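Local structure of decapping nuclease RAI1 (Candida albicans, 5BUD) at residues T108-L113 with L326-A331. The protein removes NAD caps from the 5' ends of RNAs with the help of divalent metal ions, and stabilises and stimulates the exoribonuclease RAT1. Sequence-based numbering, arbitrary orientation.
Sequences TKILSL and LKWYGA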
ATOM      1  N   THR A 108      -4.042   5.348  -0.371  1.00 22.75           N
ATOM      2  CA  THR A 108      -2.765   6.063  -0.443  1.00 24.60           C
ATOM      3  C   THR A 108      -2.732   7.014  -1.668  1.00 23.60           C
ATOM      4  O   THR A 108      -2.303   8.125  -1.542  1.00 22.71           O
ATOM      5  CB  THR A 108      -1.578   5.082  -0.516  1.00 25.02           C
ATOM      6  OG1 THR A 108      -1.585   4.248   0.649  1.00 23.59           O
ATOM      7  CG2 THR A 108      -0.227   5.818  -0.599  1.00 26.58           C
ATOM      8  N   LYS A 109      -3.174   6.552  -2.843  1.00 22.80           N
ATOM      9  CA  LYS A 109      -3.264   7.399  -4.032  1.00 24.67           C
ATOM     10  C   LYS A 109      -4.126   8.636  -3.808  1.00 24.07           C
ATOM     11  O   LYS A 109      -3.746   9.733  -4.177  1.00 26.50           O
ATOM     12  CB  LYS A 109      -3.793   6.593  -5.238  1.00 26.21           C
ATOM     13  CG  LYS A 109      -2.776   5.606  -5.736  1.00 30.74           C
ATOM     14  CD  LYS A 109      -3.354   4.701  -6.795  1.00 33.10           C
ATOM     15  CE  LYS A 109      -2.259   3.833  -7.392  1.00 35.26           C
ATOM     16  NZ  LYS A 109      -1.619   4.624  -8.466  1.00 38.41           N
ATOM     17  N   ILE A 110      -5.272   8.435  -3.180  1.00 23.88           N
ATOM     18  CA  ILE A 110      -6.207   9.505  -2.885  1.00 24.58           C
ATOM     19  C   ILE A 110      -5.654  10.484  -1.873  1.00 24.18           C
ATOM     20  O   ILE A 110      -5.707  11.709  -2.097  1.00 21.66           O
ATOM     21  CB  ILE A 110      -7.553   8.935  -2.420  1.00 24.61           C
ATOM     22  CG1 ILE A 110      -8.184   8.143  -3.568  1.00 25.05           C
ATOM     23  CG2 ILE A 110      -8.480  10.025  -1.936  1.00 26.13           C
ATOM     24  CD1 ILE A 110      -9.327   7.274  -3.118  1.00 25.14           C
ATOM     25  N   LEU A 111      -5.087   9.962  -0.783  1.00 23.40           N
ATOM     26  CA  LEU A 111      -4.531  10.823   0.259  1.00 22.54           C
ATOM     27  C   LEU A 111      -3.337  11.651  -0.210  1.00 22.04           C
ATOM     28  O   LEU A 111      -3.154  12.781   0.237  1.00 24.81           O
ATOM     29  CB  LEU A 111      -4.141   9.996   1.494  1.00 23.52           C
ATOM     30  CG  LEU A 111      -3.391  10.663   2.671  1.00 23.60           C
ATOM     31  CD1 LEU A 111      -4.130  11.833   3.320  1.00 25.46           C
ATOM     32  CD2 LEU A 111      -3.069   9.640   3.750  1.00 23.38           C
ATOM     33  N   SER A 112      -2.498  11.090  -1.058  1.00 21.46           N
ATOM     34  CA  SER A 112      -1.304  11.807  -1.482  1.00 22.69           C
ATOM     35  C   SER A 112      -1.549  12.686  -2.710  1.00 23.01           C
ATOM     36  O   SER A 112      -0.637  13.411  -3.124  1.00 24.16           O
ATOM     37  CB  SER A 112      -0.175  10.839  -1.797  1.00 21.66           C
ATOM     38  OG  SER A 112      -0.571   9.981  -2.842  1.00 22.72           O
ATOM     39  N   LEU A 113      -2.759  12.606  -3.263  1.00 21.26           N
ATOM     40  CA  LEU A 113      -3.119  13.288  -4.527  1.00 23.35           C
ATOM     41  C   LEU A 113      -2.768  14.789  -4.540  1.00 23.75           C
ATOM     42  O   LEU A 113      -2.195  15.275  -5.519  1.00 24.83           O
ATOM     43  CB  LEU A 113      -4.608  13.046  -4.854  1.00 22.48           C
ATOM     44  CG  LEU A 113      -5.192  13.782  -6.088  1.00 23.42           C
ATOM     45  CD1 LEU A 113      -6.252  12.931  -6.748  1.00 23.95           C
ATOM     46  CD2 LEU A 113      -5.776  15.152  -5.748  1.00 23.97           C
ATOM     47  N   LEU A 326      -4.917  15.130   4.728  1.00 26.70           N
ATOM     48  CA  LEU A 326      -5.892  14.378   5.488  1.00 27.86           C
ATOM     49  C   LEU A 326      -7.285  14.956   5.351  1.00 29.88           C
ATOM     50  O   LEU A 326      -8.262  14.218   5.298  1.00 29.79           O
ATOM     51  CB  LEU A 326      -5.506  14.306   6.980  1.00 31.14           C
ATOM     52  CG  LEU A 326      -4.564  13.199   7.413  1.00 32.37           C
ATOM     53  CD1 LEU A 326      -4.214  13.372   8.880  1.00 33.72           C
ATOM     54  CD2 LEU A 326      -5.196  11.831   7.165  1.00 34.42           C
ATOM     55  N   LYS A 327      -7.379  16.280   5.283  1.00 29.35           N
ATOM     56  CA  LYS A 327      -8.673  16.938   5.054  1.00 28.27           C
ATOM     57  C   LYS A 327      -9.243  16.697   3.652  1.00 27.16           C
ATOM     58  O   LYS A 327     -10.459  16.580   3.498  1.00 26.50           O
ATOM     59  CB  LYS A 327      -8.542  18.436   5.325  1.00 29.65           C
ATOM     60  CG  LYS A 327      -8.257  18.717   6.790  1.00 31.00           C
ATOM     61  CD  LYS A 327      -8.132  20.203   7.109  1.00 32.25           C
ATOM     62  CE  LYS A 327      -7.937  20.385   8.603  1.00 35.36           C
ATOM     63  NZ  LYS A 327      -7.903  21.815   9.022  1.00 39.51           N
ATOM     64  N   TRP A 328      -8.375  16.618   2.639  1.00 24.90           N
ATOM     65  CA  TRP A 328      -8.816  16.234   1.324  1.00 25.92           C
ATOM     66  C   TRP A 328      -9.323  14.772   1.376  1.00 25.90           C
ATOM     67  O   TRP A 328     -10.383  14.462   0.874  1.00 24.47           O
ATOM     68  CB  TRP A 328      -7.663  16.392   0.311  1.00 25.67           C
ATOM     69  CG  TRP A 328      -7.803  15.535  -0.901  1.00 27.70           C
ATOM     70  CD1 TRP A 328      -7.076  14.434  -1.195  1.00 26.34           C
ATOM     71  CD2 TRP A 328      -8.724  15.717  -1.997  1.00 27.56           C
ATOM     72  NE1 TRP A 328      -7.485  13.890  -2.394  1.00 27.31           N
ATOM     73  CE2 TRP A 328      -8.506  14.652  -2.904  1.00 28.15           C
ATOM     74  CE3 TRP A 328      -9.738  16.642  -2.269  1.00 27.85           C
ATOM     75  CZ2 TRP A 328      -9.238  14.510  -4.097  1.00 28.23           C
ATOM     76  CZ3 TRP A 328     -10.483  16.498  -3.448  1.00 29.90           C
ATOM     77  CH2 TRP A 328     -10.232  15.430  -4.347  1.00 28.80           C
ATOM     78  N   TYR A 329      -8.554  13.886   2.006  1.00 26.96           N
ATOM     79  CA  TYR A 329      -8.924  12.450   2.087  1.00 26.67           C
ATOM     80  C   TYR A 329     -10.276  12.333   2.789  1.00 26.57           C
ATOM     81  O   TYR A 329     -11.172  11.646   2.289  1.00 26.69           O
ATOM     82  CB  TYR A 329      -7.802  11.670   2.801  1.00 29.57           C
ATOM     83  CG  TYR A 329      -8.118  10.284   3.312  1.00 30.34           C
ATOM     84  CD1 TYR A 329      -8.303   9.213   2.444  1.00 33.11           C
ATOM     85  CD2 TYR A 329      -8.147  10.027   4.680  1.00 31.84           C
ATOM     86  CE1 TYR A 329      -8.559   7.933   2.941  1.00 35.31           C
ATOM     87  CE2 TYR A 329      -8.392   8.764   5.171  1.00 32.72           C
ATOM     88  CZ  TYR A 329      -8.605   7.723   4.305  1.00 33.82           C
ATOM     89  OH  TYR A 329      -8.849   6.471   4.823  1.00 39.39           O
ATOM     90  N   GLY A 330     -10.452  13.055   3.895  1.00 25.51           N
ATOM     91  CA  GLY A 330     -11.718  13.052   4.621  1.00 26.03           C
ATOM     92  C   GLY A 330     -12.915  13.552   3.812  1.00 26.78           C
ATOM     93  O   GLY A 330     -14.014  13.007   3.925  1.00 30.28           O
ATOM     94  N   ALA A 331     -12.694  14.565   2.978  1.00 27.64           N
ATOM     95  CA  ALA A 331     -13.730  15.087   2.084  1.00 26.34           C
ATOM     96  C   ALA A 331     -14.099  14.035   1.034  1.00 27.48           C
ATOM     97  O   ALA A 331     -15.275  13.770   0.793  1.00 25.11           O
ATOM     98  CB  ALA A 331     -13.237  16.351   1.423  1.00 27.46           C
TER
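The backbone oxygen of Ile-110 takes two donors: Trp-328 NE1 reaches Ile-110 O at 2.8 Å, and Leu-113 N approaches the same oxygen at 3.3 Å within its own segment. This joins the C-terminal end of helix 104-112 to helix 322-339 in the PD-(D/E)XK nuclease fold of the DXO/Dom3Z family; the short segment axes run at 124° and come within 8.6 Å. Although short, the indole bond is weak because its N-H...O angle is 130°. The oxygen nevertheless lies in the indole plane, at the ring edge, with Trp-328 CD1 only 3.2 Å away. A chi1 of 156° sets CG of Trp-328 roughly anti to its backbone N, on the side of helix 104-112, and the turn about the next bond brings the pyrrole edge to this carbonyl. Leu-113 meets the same indole obliquely, its CD2 lying 3.9 Å from Trp-328 CZ2, while Phe-360 makes an edge-to-face ring contact with Trp-328. Closer to helix 255-275, the packing is apolar. There Leu-111 touches Cys-270 and Tyr-329 touches Leu-274, and the Leu-111 side chain is about 8 Å from that of Gln-271, a probable substrate-binding residue by analogy with relatives. One methyl carries the leucine's contact across the helices: Leu-111 CD1 packs 3.7 Å from Tyr-329 CB and 4.0 Å from Leu-326 CD2.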